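Lasso peptide isopeptidase AtxE2 (Asticcacaulis excentricus, PDB 5TXE) hydrolyses the isopeptide bond of the lasso peptides astexin-2 and astexin-3, recognising mainly their threaded loop and converting them to linear peptides. Local coordinates at residues Pro390-Asp393 and Leu394-Arg398; Ser491-Arg494 and Asn495-Asn498; Arg652-Asp655 and Trp656-Trp660; Pro669-Ala672 and Ala673-Asp676. The protein carries 1 engineered substitution. All coordinates share one frame; numbering follows the deposited sequence.

Interaction 1 of 4, residues Pro390-Asp393 and Leu394-Arg398; sequences PNPD and LSRYR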
loop_
_atom_site.group_PDB
_atom_site.type_symbol
_atom_site.label_atom_id
_atom_site.label_comp_id
_atom_site.label_asym_id
_atom_site.label_seq_id
_atom_site.Cartn_x
_atom_site.Cartn_y
_atom_site.Cartn_z
ATOM N N PRO A 390 -15.696 -4.713 11.033
ATOM C CA PRO A 390 -15.182 -5.978 11.511
ATOM C C PRO A 390 -14.433 -5.780 12.810
ATOM O O PRO A 390 -14.028 -6.760 13.390
ATOM C CB PRO A 390 -14.230 -6.430 10.381
ATOM C CG PRO A 390 -13.733 -5.167 9.799
ATOM C CD PRO A 390 -14.865 -4.171 9.938
ATOM N N ASN A 391 -14.190 -4.550 13.251
ATOM C CA ASN A 391 -13.612 -4.349 14.558
ATOM C C ASN A 391 -14.642 -3.825 15.628
ATOM O O ASN A 391 -15.667 -3.310 15.280
ATOM C CB ASN A 391 -12.407 -3.433 14.399
ATOM C CG ASN A 391 -11.262 -4.118 13.652
ATOM O OD1 ASN A 391 -10.733 -5.139 14.110
ATOM N ND2 ASN A 391 -10.899 -3.593 12.500
ATOM N N PRO A 392 -14.382 -4.018 16.944
ATOM C CA PRO A 392 -15.290 -3.273 17.842
ATOM C C PRO A 392 -14.993 -1.830 17.643
ATOM O O PRO A 392 -13.991 -1.487 16.975
ATOM C CB PRO A 392 -14.836 -3.663 19.245
ATOM C CG PRO A 392 -13.436 -4.177 19.102
ATOM C CD PRO A 392 -13.358 -4.789 17.705
ATOM N N ASP A 393 -15.865 -1.014 18.216
ATOM C CA ASP A 393 -15.676 0.437 18.319
ATOM C C ASP A 393 -14.406 0.783 19.153
ATOM O O ASP A 393 -14.252 0.424 20.318
ATOM C CB ASP A 393 -16.936 1.053 18.968
ATOM C CG ASP A 393 -17.110 2.541 18.671
ATOM O OD1 ASP A 393 -16.124 3.306 18.633
ATOM O OD2 ASP A 393 -18.272 2.950 18.497
ATOM N N LEU A 394 -13.507 1.535 18.564
ATOM C CA LEU A 394 -12.282 1.852 19.258
ATOM C C LEU A 394 -12.426 2.915 20.342
ATOM O O LEU A 394 -11.452 3.163 21.071
ATOM C CB LEU A 394 -11.222 2.307 18.247
ATOM C CG LEU A 394 -10.704 1.215 17.339
ATOM C CD1 LEU A 394 -9.666 1.821 16.426
ATOM C CD2 LEU A 394 -10.113 0.106 18.181
ATOM N N SER A 395 -13.581 3.582 20.450
ATOM C CA SER A 395 -13.824 4.437 21.641
ATOM C C SER A 395 -13.911 3.592 22.947
ATOM O O SER A 395 -13.777 4.160 24.026
ATOM C CB SER A 395 -15.029 5.385 21.477
ATOM O OG SER A 395 -16.221 4.668 21.222
ATOM N N ARG A 396 -14.089 2.260 22.848
ATOM C CA ARG A 396 -13.711 1.332 23.967
ATOM C C ARG A 396 -12.270 1.476 24.527
ATOM O O ARG A 396 -12.000 1.086 25.643
ATOM C CB ARG A 396 -13.881 -0.109 23.527
ATOM C CG ARG A 396 -15.346 -0.404 23.327
ATOM C CD ARG A 396 -15.674 -1.856 23.024
ATOM N NE ARG A 396 -16.811 -1.913 22.105
ATOM C CZ ARG A 396 -17.215 -3.020 21.500
ATOM N NH1 ARG A 396 -16.569 -4.164 21.724
ATOM N NH2 ARG A 396 -18.253 -2.981 20.668
ATOM N N TYR A 397 -11.357 2.047 23.742
ATOM C CA TYR A 397 -9.980 2.149 24.128
ATOM C C TYR A 397 -9.729 3.612 24.419
ATOM O O TYR A 397 -10.474 4.442 23.969
ATOM C CB TYR A 397 -9.086 1.622 22.993
ATOM C CG TYR A 397 -9.096 0.113 22.857
ATOM C CD1 TYR A 397 -8.256 -0.690 23.626
ATOM C CD2 TYR A 397 -9.923 -0.494 21.963
ATOM C CE1 TYR A 397 -8.287 -2.072 23.516
ATOM C CE2 TYR A 397 -9.956 -1.873 21.827
ATOM C CZ TYR A 397 -9.149 -2.659 22.605
ATOM O OH TYR A 397 -9.219 -4.032 22.440
ATOM N N ARG A 398 -8.705 3.933 25.197
ATOM C CA ARG A 398 -8.329 5.328 25.388
ATOM C C ARG A 398 -7.456 5.725 24.217
ATOM O O ARG A 398 -6.259 5.424 24.176
ATOM C CB ARG A 398 -7.607 5.559 26.729
ATOM C CG ARG A 398 -7.690 7.011 27.231
ATOM C CD ARG A 398 -7.679 7.090 28.773
ATOM N NE ARG A 398 -6.561 7.779 29.472
ATOM C CZ ARG A 398 -6.364 9.101 29.470
ATOM N NH1 ARG A 398 -7.130 9.896 28.716
ATOM N NH2 ARG A 398 -5.370 9.625 30.182
#
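One face of the R396 guanidinium is turned to P392, whose CB sits 3.1 Å above its plane, displaced toward the rim, and the backbone N of D393 lies over the same face, also off-centre. The two side chains cross at about a right angle. The chain makes an Asx turn at D393 that runs straight into a short 3-10 turn, 394-396. It belongs to the link between strand 384-388, the last of the propeller-like run of antiparallel sheets, and strand 401-408, the first of the α/β-hydrolase sheet. The carboxylate closes the Asx turn: S395 N donates to D393 OD1 over 3.1 Å, nearly straight at 165°, reaching the oxygen on its anti side and well out of the carboxylate plane. S395 OG adds a weak bond to the same OD1; a chi1 of 59° folds the hydroxyl back that way. D393 swings CG away from its own N (chi1 -158°), which leaves the carboxylate beside the next peptides. L394 turns away from this polar side onto P371, while N391 OD1 takes the backbone N of A47. The 3-10 turn itself is closed by R396 N, which donates to D393 O across 3.1 Å from above the carbonyl plane.

Interaction 2 of 4, residues Ser491-Arg494 and Asn495-Asn498; sequences SNWR and NRWN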
loop_
_atom_site.group_PDB
_atom_site.type_symbol
_atom_site.label_atom_id
_atom_site.label_comp_id
_atom_site.label_asym_id
_atom_site.label_seq_id
_atom_site.Cartn_x
_atom_site.Cartn_y
_atom_site.Cartn_z
ATOM N N SER A 491 17.684 13.782 -9.922
ATOM C CA SER A 491 18.823 14.552 -10.344
ATOM C C SER A 491 19.314 15.337 -9.160
ATOM O O SER A 491 18.590 16.177 -8.596
ATOM C CB SER A 491 18.441 15.520 -11.458
ATOM O OG SER A 491 19.491 16.434 -11.588
ATOM N N ASN A 492 20.538 15.049 -8.737
ATOM C CA ASN A 492 21.125 15.741 -7.574
ATOM C C ASN A 492 20.311 15.567 -6.293
ATOM O O ASN A 492 20.355 16.413 -5.371
ATOM C CB ASN A 492 21.342 17.229 -7.912
ATOM C CG ASN A 492 22.435 17.409 -8.950
ATOM O OD1 ASN A 492 23.555 16.945 -8.760
ATOM N ND2 ASN A 492 22.081 17.992 -10.097
ATOM N N TRP A 493 19.527 14.488 -6.269
ATOM C CA TRP A 493 18.657 14.215 -5.162
ATOM C C TRP A 493 17.733 15.400 -4.810
ATOM O O TRP A 493 17.400 15.618 -3.665
ATOM C CB TRP A 493 19.501 13.834 -3.948
ATOM C CG TRP A 493 20.282 12.522 -4.140
ATOM C CD1 TRP A 493 21.616 12.375 -4.455
ATOM C CD2 TRP A 493 19.758 11.199 -4.027
ATOM N NE1 TRP A 493 21.941 11.048 -4.505
ATOM C CE2 TRP A 493 20.811 10.311 -4.268
ATOM C CE3 TRP A 493 18.505 10.688 -3.720
ATOM C CZ2 TRP A 493 20.643 8.953 -4.213
ATOM C CZ3 TRP A 493 18.335 9.325 -3.677
ATOM C CH2 TRP A 493 19.399 8.481 -3.910
ATOM N N ARG A 494 17.288 16.136 -5.811
ATOM C CA ARG A 494 16.503 17.354 -5.567
ATOM C C ARG A 494 15.246 17.042 -4.772
ATOM O O ARG A 494 14.998 17.674 -3.775
ATOM C CB ARG A 494 16.181 18.096 -6.903
ATOM C CG ARG A 494 17.361 18.943 -7.449
ATOM C CD ARG A 494 17.205 19.454 -8.919
ATOM N NE ARG A 494 16.083 20.412 -8.979
ATOM C CZ ARG A 494 15.961 21.442 -9.823
ATOM N NH1 ARG A 494 16.884 21.721 -10.735
ATOM N NH2 ARG A 494 14.890 22.215 -9.737
ATOM N N ASN A 495 14.476 16.014 -5.158
ATOM C CA ASN A 495 13.278 15.725 -4.398
ATOM C C ASN A 495 13.552 15.172 -2.994
ATOM O O ASN A 495 12.782 15.422 -2.075
ATOM C CB ASN A 495 12.311 14.800 -5.148
ATOM C CG ASN A 495 10.906 14.821 -4.522
ATOM O OD1 ASN A 495 10.389 15.888 -4.183
ATOM N ND2 ASN A 495 10.316 13.663 -4.347
ATOM N N ARG A 496 14.643 14.445 -2.813
ATOM C CA ARG A 496 14.923 13.953 -1.519
ATOM C C ARG A 496 15.193 15.079 -0.598
ATOM O O ARG A 496 14.818 15.021 0.591
ATOM C CB ARG A 496 16.159 13.056 -1.536
ATOM C CG ARG A 496 16.016 11.847 -0.677
ATOM C CD ARG A 496 15.144 10.944 -1.511
ATOM N NE ARG A 496 14.120 10.356 -0.783
ATOM C CZ ARG A 496 13.227 9.541 -1.305
ATOM N NH1 ARG A 496 13.258 9.225 -2.578
ATOM N NH2 ARG A 496 12.325 9.012 -0.516
ATOM N N TRP A 497 15.890 16.118 -1.096
ATOM C CA TRP A 497 16.052 17.351 -0.267
ATOM C C TRP A 497 14.721 18.036 0.056
ATOM O O TRP A 497 14.520 18.544 1.137
ATOM C CB TRP A 497 16.947 18.356 -0.953
ATOM C CG TRP A 497 18.381 18.092 -0.812
ATOM C CD1 TRP A 497 19.285 17.696 -1.804
ATOM C CD2 TRP A 497 19.130 18.277 0.370
ATOM N NE1 TRP A 497 20.546 17.622 -1.260
ATOM C CE2 TRP A 497 20.470 17.972 0.071
ATOM C CE3 TRP A 497 18.793 18.664 1.665
ATOM C CZ2 TRP A 497 21.456 18.034 1.016
ATOM C CZ3 TRP A 497 19.783 18.734 2.601
ATOM C CH2 TRP A 497 21.098 18.421 2.281
ATOM N N ASN A 498 13.812 18.088 -0.901
ATOM C CA ASN A 498 12.481 18.684 -0.628
ATOM C C ASN A 498 11.765 17.906 0.474
ATOM O O ASN A 498 11.071 18.480 1.361
ATOM C CB ASN A 498 11.632 18.644 -1.905
ATOM C CG ASN A 498 10.165 19.098 -1.681
ATOM O OD1 ASN A 498 9.890 20.149 -1.071
ATOM N ND2 ASN A 498 9.218 18.293 -2.198
#
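W493 and R496 meet one turn apart: the aliphatic part of the arginine runs along the benzene end of the indole, with R496 CB and R496 CD each 4.0 Å from W493 CE3. The approach is oblique, and the guanidinium is turned 71° from the ring plane. Bends at chi2 (77°) and chi3 (-135°) carry the charged end of the arginine past the tryptophan to D528, with which it forms a salt bridge, and to T532. Next along the helix, W497 sets CD1 4.4 Å from W493 CB, and N492 O lies at the edge of the W497 ring, in its plane. The backbone holds these side chains in step: W493, in the N-cap position, receives W497 N at its carbonyl O (3.0 Å), and R494 O receives N498 N (3.1 Å). N498 ND2 adds a weak bond to N495 OD1. Further out, W493 stacks on F585 and donates NE1 to its carbonyl, while W497 meets F535 edge-to-face. The R496 side chain is about 7 Å from that of Y438, which places this turn near the active site. Helix 482-490 ends just before it, and helix 494-512 then packs beside helix 528-539, which follows the nucleophile position, here the engineered A527.

Interaction 3 of 4, residues Arg652-Asp655 and Trp656-Trp660; sequences RTID and WFRFW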
loop_
_atom_site.group_PDB
_atom_site.type_symbol
_atom_site.label_atom_id
_atom_site.label_comp_id
_atom_site.label_asym_id
_atom_site.label_seq_id
_atom_site.Cartn_x
_atom_site.Cartn_y
_atom_site.Cartn_z
ATOM N N ARG A 652 9.859 -4.208 19.128
ATOM C CA ARG A 652 11.230 -3.831 19.175
ATOM C C ARG A 652 11.405 -2.350 18.783
ATOM O O ARG A 652 12.335 -1.677 19.231
ATOM C CB ARG A 652 12.046 -4.744 18.265
ATOM C CG ARG A 652 13.544 -4.584 18.479
ATOM C CD ARG A 652 14.317 -5.492 17.513
ATOM N NE ARG A 652 14.358 -6.894 17.942
ATOM C CZ ARG A 652 13.665 -7.883 17.391
ATOM N NH1 ARG A 652 12.829 -7.663 16.454
ATOM N NH2 ARG A 652 13.793 -9.118 17.850
ATOM N N THR A 653 10.590 -1.877 17.862
ATOM C CA THR A 653 10.712 -0.524 17.456
ATOM C C THR A 653 10.296 0.431 18.601
ATOM O O THR A 653 10.955 1.433 18.829
ATOM C CB THR A 653 9.862 -0.263 16.226
ATOM O OG1 THR A 653 10.561 -0.786 15.112
ATOM C CG2 THR A 653 9.665 1.225 16.008
ATOM N N ILE A 654 9.252 0.078 19.353
ATOM C CA ILE A 654 8.896 0.843 20.554
ATOM C C ILE A 654 10.009 0.769 21.576
ATOM O O ILE A 654 10.403 1.792 22.140
ATOM C CB ILE A 654 7.585 0.366 21.151
ATOM C CG1 ILE A 654 6.462 0.763 20.232
ATOM C CG2 ILE A 654 7.310 0.986 22.507
ATOM C CD1 ILE A 654 5.158 0.062 20.531
ATOM N N ASP A 655 10.558 -0.412 21.806
ATOM C CA ASP A 655 11.605 -0.531 22.791
ATOM C C ASP A 655 12.801 0.331 22.376
ATOM O O ASP A 655 13.483 0.933 23.205
ATOM C CB ASP A 655 12.113 -1.965 22.920
ATOM C CG ASP A 655 11.111 -2.940 23.541
ATOM O OD1 ASP A 655 10.060 -2.512 24.055
ATOM O OD2 ASP A 655 11.364 -4.168 23.487
ATOM N N TRP A 656 13.094 0.326 21.093
ATOM C CA TRP A 656 14.266 1.018 20.611
ATOM C C TRP A 656 14.132 2.510 20.889
ATOM O O TRP A 656 15.071 3.123 21.402
ATOM C CB TRP A 656 14.435 0.781 19.134
ATOM C CG TRP A 656 15.549 1.422 18.448
ATOM C CD1 TRP A 656 15.466 2.501 17.635
ATOM C CD2 TRP A 656 16.874 0.957 18.342
ATOM N NE1 TRP A 656 16.668 2.778 17.063
ATOM C CE2 TRP A 656 17.567 1.848 17.488
ATOM C CE3 TRP A 656 17.573 -0.095 18.914
ATOM C CZ2 TRP A 656 18.907 1.723 17.213
ATOM C CZ3 TRP A 656 18.930 -0.242 18.592
ATOM C CH2 TRP A 656 19.564 0.618 17.722
ATOM N N PHE A 657 13.013 3.092 20.476
ATOM C CA PHE A 657 12.797 4.516 20.734
ATOM C C PHE A 657 12.675 4.873 22.231
ATOM O O PHE A 657 13.210 5.889 22.666
ATOM C CB PHE A 657 11.637 5.032 19.941
ATOM C CG PHE A 657 11.928 5.200 18.465
ATOM C CD1 PHE A 657 13.018 5.884 18.050
ATOM C CD2 PHE A 657 11.152 4.587 17.532
ATOM C CE1 PHE A 657 13.316 5.989 16.709
ATOM C CE2 PHE A 657 11.414 4.704 16.182
ATOM C CZ PHE A 657 12.477 5.435 15.770
ATOM N N ARG A 658 12.072 4.017 23.038
ATOM C CA ARG A 658 12.079 4.243 24.486
ATOM C C ARG A 658 13.485 4.246 25.052
ATOM O O ARG A 658 13.807 5.056 25.933
ATOM C CB ARG A 658 11.269 3.209 25.238
ATOM C CG ARG A 658 9.791 3.357 25.019
ATOM C CD ARG A 658 8.972 2.348 25.849
ATOM N NE ARG A 658 8.952 2.754 27.240
ATOM C CZ ARG A 658 9.226 1.993 28.296
ATOM N NH1 ARG A 658 9.480 0.691 28.197
ATOM N NH2 ARG A 658 9.191 2.561 29.488
ATOM N N PHE A 659 14.341 3.363 24.536
ATOM C CA PHE A 659 15.698 3.261 25.011
ATOM C C PHE A 659 16.491 4.520 24.649
ATOM O O PHE A 659 17.113 5.111 25.520
ATOM C CB PHE A 659 16.393 1.967 24.493
ATOM C CG PHE A 659 17.847 1.802 24.925
ATOM C CD1 PHE A 659 18.164 1.243 26.117
ATOM C CD2 PHE A 659 18.864 2.243 24.119
ATOM C CE1 PHE A 659 19.491 1.134 26.520
ATOM C CE2 PHE A 659 20.177 2.104 24.484
ATOM C CZ PHE A 659 20.493 1.549 25.680
ATOM N N TRP A 660 16.498 4.915 23.382
ATOM C CA TRP A 660 17.351 5.974 22.961
ATOM C C TRP A 660 16.775 7.323 23.187
ATOM O O TRP A 660 17.547 8.257 23.389
ATOM C CB TRP A 660 17.666 5.882 21.504
ATOM C CG TRP A 660 18.447 4.650 21.152
ATOM C CD1 TRP A 660 17.976 3.527 20.542
ATOM C CD2 TRP A 660 19.842 4.463 21.340
ATOM N NE1 TRP A 660 19.016 2.646 20.319
ATOM C CE2 TRP A 660 20.169 3.202 20.817
ATOM C CE3 TRP A 660 20.851 5.246 21.917
ATOM C CZ2 TRP A 660 21.446 2.703 20.846
ATOM C CZ3 TRP A 660 22.126 4.751 21.956
ATOM C CH2 TRP A 660 22.413 3.473 21.424
#
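T653 and F657 lie side by side and point the same way, the methyl CG2 of the threonine 3.9 Å from CE2 of the ring. Two torsions bring them together: T653 holds CG2 trans to its own N, which leaves OG1 to make a weak bond back to V649 O, while F657 has CG opposite its carbonyl carbon (chi1 -74°) and leans back along the helix. On another flank I654 CG2 touches R658 CD at 4.0 Å. The arginine starts out extended and then bends at chi3 (75°), and its NH2 goes to Q664. W656 and F659 take the other choice, with chi1 near 180° in both, and W660 returns to the first torsion of F657. These rotamers bring W660 NE1 over one face of the W656 ring, 3.0 Å above its plane and toward the rim, and stand F659 CD2 3.6 Å above the centre of the W660 ring. Regular i to i+4 bonds carry all this, including F657 N to T653 O (3.1 Å) and R658 N to I654 O (2.9 Å). Helix 643-662 flanks the α/β-hydrolase sheet, pressing T653, W656 and F657 onto strand 545-548. The contrast is D655, buried but charged: its OD2 takes K671 NZ and Q674 NE2 from helix 672-684 and the turn before it, partners that would probably stabilise its negative charge.

Interaction 4 of 4, residues Pro669-Ala672 and Ala673-Asp676; sequences PDKA and AQYD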
loop_
_atom_site.group_PDB
_atom_site.type_symbol
_atom_site.label_atom_id
_atom_site.label_comp_id
_atom_site.label_asym_id
_atom_site.label_seq_id
_atom_site.Cartn_x
_atom_site.Cartn_y
_atom_site.Cartn_z
ATOM N N PRO A 669 12.231 -10.195 31.844
ATOM C CA PRO A 669 13.513 -10.913 31.737
ATOM C C PRO A 669 13.848 -11.423 30.329
ATOM O O PRO A 669 15.027 -11.566 29.998
ATOM C CB PRO A 669 13.357 -12.075 32.745
ATOM C CG PRO A 669 12.228 -11.668 33.629
ATOM C CD PRO A 669 11.291 -10.914 32.723
ATOM N N ASP A 670 12.839 -11.662 29.499
ATOM C CA ASP A 670 13.085 -12.061 28.096
ATOM C C ASP A 670 13.576 -10.916 27.183
ATOM O O ASP A 670 13.851 -11.168 26.026
ATOM C CB ASP A 670 11.852 -12.723 27.453
ATOM C CG ASP A 670 10.645 -11.805 27.418
ATOM O OD1 ASP A 670 10.198 -11.377 28.509
ATOM O OD2 ASP A 670 10.156 -11.506 26.311
ATOM N N LYS A 671 13.713 -9.690 27.714
ATOM C CA LYS A 671 14.341 -8.595 26.981
ATOM C C LYS A 671 15.716 -8.218 27.464
ATOM O O LYS A 671 16.351 -7.328 26.902
ATOM C CB LYS A 671 13.456 -7.386 27.068
ATOM C CG LYS A 671 12.223 -7.562 26.217
ATOM C CD LYS A 671 11.278 -6.370 26.348
ATOM C CE LYS A 671 10.034 -6.598 25.503
ATOM N NZ LYS A 671 9.246 -5.356 25.401
ATOM N N ALA A 672 16.200 -8.899 28.489
ATOM C CA ALA A 672 17.455 -8.552 29.132
ATOM C C ALA A 672 18.629 -8.607 28.191
ATOM O O ALA A 672 19.497 -7.720 28.189
ATOM C CB ALA A 672 17.698 -9.470 30.325
ATOM N N ALA A 673 18.656 -9.620 27.341
ATOM C CA ALA A 673 19.759 -9.741 26.363
ATOM C C ALA A 673 19.728 -8.609 25.333
ATOM O O ALA A 673 20.758 -8.123 24.895
ATOM C CB ALA A 673 19.706 -11.091 25.660
ATOM N N GLN A 674 18.532 -8.193 24.951
ATOM C CA GLN A 674 18.387 -7.096 24.007
ATOM C C GLN A 674 18.954 -5.824 24.599
ATOM O O GLN A 674 19.742 -5.156 23.975
ATOM C CB GLN A 674 16.924 -6.926 23.653
ATOM C CG GLN A 674 16.508 -5.575 23.093
ATOM C CD GLN A 674 14.992 -5.520 22.909
ATOM O OE1 GLN A 674 14.480 -6.094 21.972
ATOM N NE2 GLN A 674 14.296 -4.835 23.785
ATOM N N TYR A 675 18.588 -5.503 25.828
ATOM C CA TYR A 675 19.170 -4.315 26.479
ATOM C C TYR A 675 20.674 -4.412 26.808
ATOM O O TYR A 675 21.400 -3.398 26.740
ATOM C CB TYR A 675 18.351 -3.924 27.714
ATOM C CG TYR A 675 16.952 -3.452 27.343
ATOM C CD1 TYR A 675 16.744 -2.259 26.611
ATOM C CD2 TYR A 675 15.841 -4.182 27.711
ATOM C CE1 TYR A 675 15.454 -1.837 26.258
ATOM C CE2 TYR A 675 14.560 -3.780 27.366
ATOM C CZ TYR A 675 14.369 -2.588 26.650
ATOM O OH TYR A 675 13.079 -2.218 26.389
ATOM N N ASP A 676 21.182 -5.604 27.081
ATOM C CA ASP A 676 22.667 -5.753 27.120
ATOM C C ASP A 676 23.307 -5.275 25.821
ATOM O O ASP A 676 24.269 -4.511 25.809
ATOM C CB ASP A 676 23.095 -7.214 27.374
ATOM C CG ASP A 676 22.756 -7.708 28.796
ATOM O OD1 ASP A 676 22.468 -6.860 29.693
ATOM O OD2 ASP A 676 22.753 -8.948 29.002
HETATM O O HOH W 1 16.733 -12.128 27.684
HETATM O O HOH W 2 16.440 -10.317 24.814
#
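K671 O and A672 O accept the first two regular helical bonds across these segments, from Y675 N at 3.1 Å and from D676 N at 2.9 Å, the former nearly straight at 167°. The turn before is looser. A672 N reaches back three residues to P669 O at 3.3 Å, and where the two preceding i to i+4 bonds would fall, water molecules intervene: one donates to P669 O and accepts from A673 N, the other donates to D670 O (3.0 Å) and accepts from Q674 N (3.0 Å). Water thus ties the preceding turn to the start of helix 672-684, the C-terminal helix of the model, laid against helix 643-662 of the α/β-hydrolase domain. Among the side chains, K671 CB rests 3.8 Å from Y675 CE2, and CD2 of the same ring approaches K671 O. The lysine's CG stands beside the backbone N (chi1 -72°) and every later torsion is extended, a straight rod whose NZ, besides its pairing with D655, makes a salt bridge to D666. Q674, also extended beyond CG and sharing D655 as a partner, lays its amide over the neighbouring tyrosine: NE2 lies 3.6 Å above the Y675 ring plane, toward the rim. Y675 is buried against F659 and sends its hydroxyl to the backbone N of D666. D676, on the exposed side, makes a weak, long ion pair with R679.

In the fold
Interactions 3 and 4 work as a pair: their centres are 13 Å apart, and they join consecutive helices through a carboxylate gripped by lysine and amide, with F659 CD1 3.8 Å from Y675 CD1 beside it. Interaction 3 is the buried member, rich in rings; interaction 4 is at the surface, and water enters its backbone. Interaction 2, partly buried, lies about 30 Å from interaction 3 between centres; it combines tryptophan packing with a salt-bridged arginine near the catalytic site. Interactions 1 and 2 touch neither each other nor the helix pair; interaction 1 is the one without regular α-helix, a largely exposed turn in the inter-domain link, closed by a carboxylate bound chiefly to a backbone N-H.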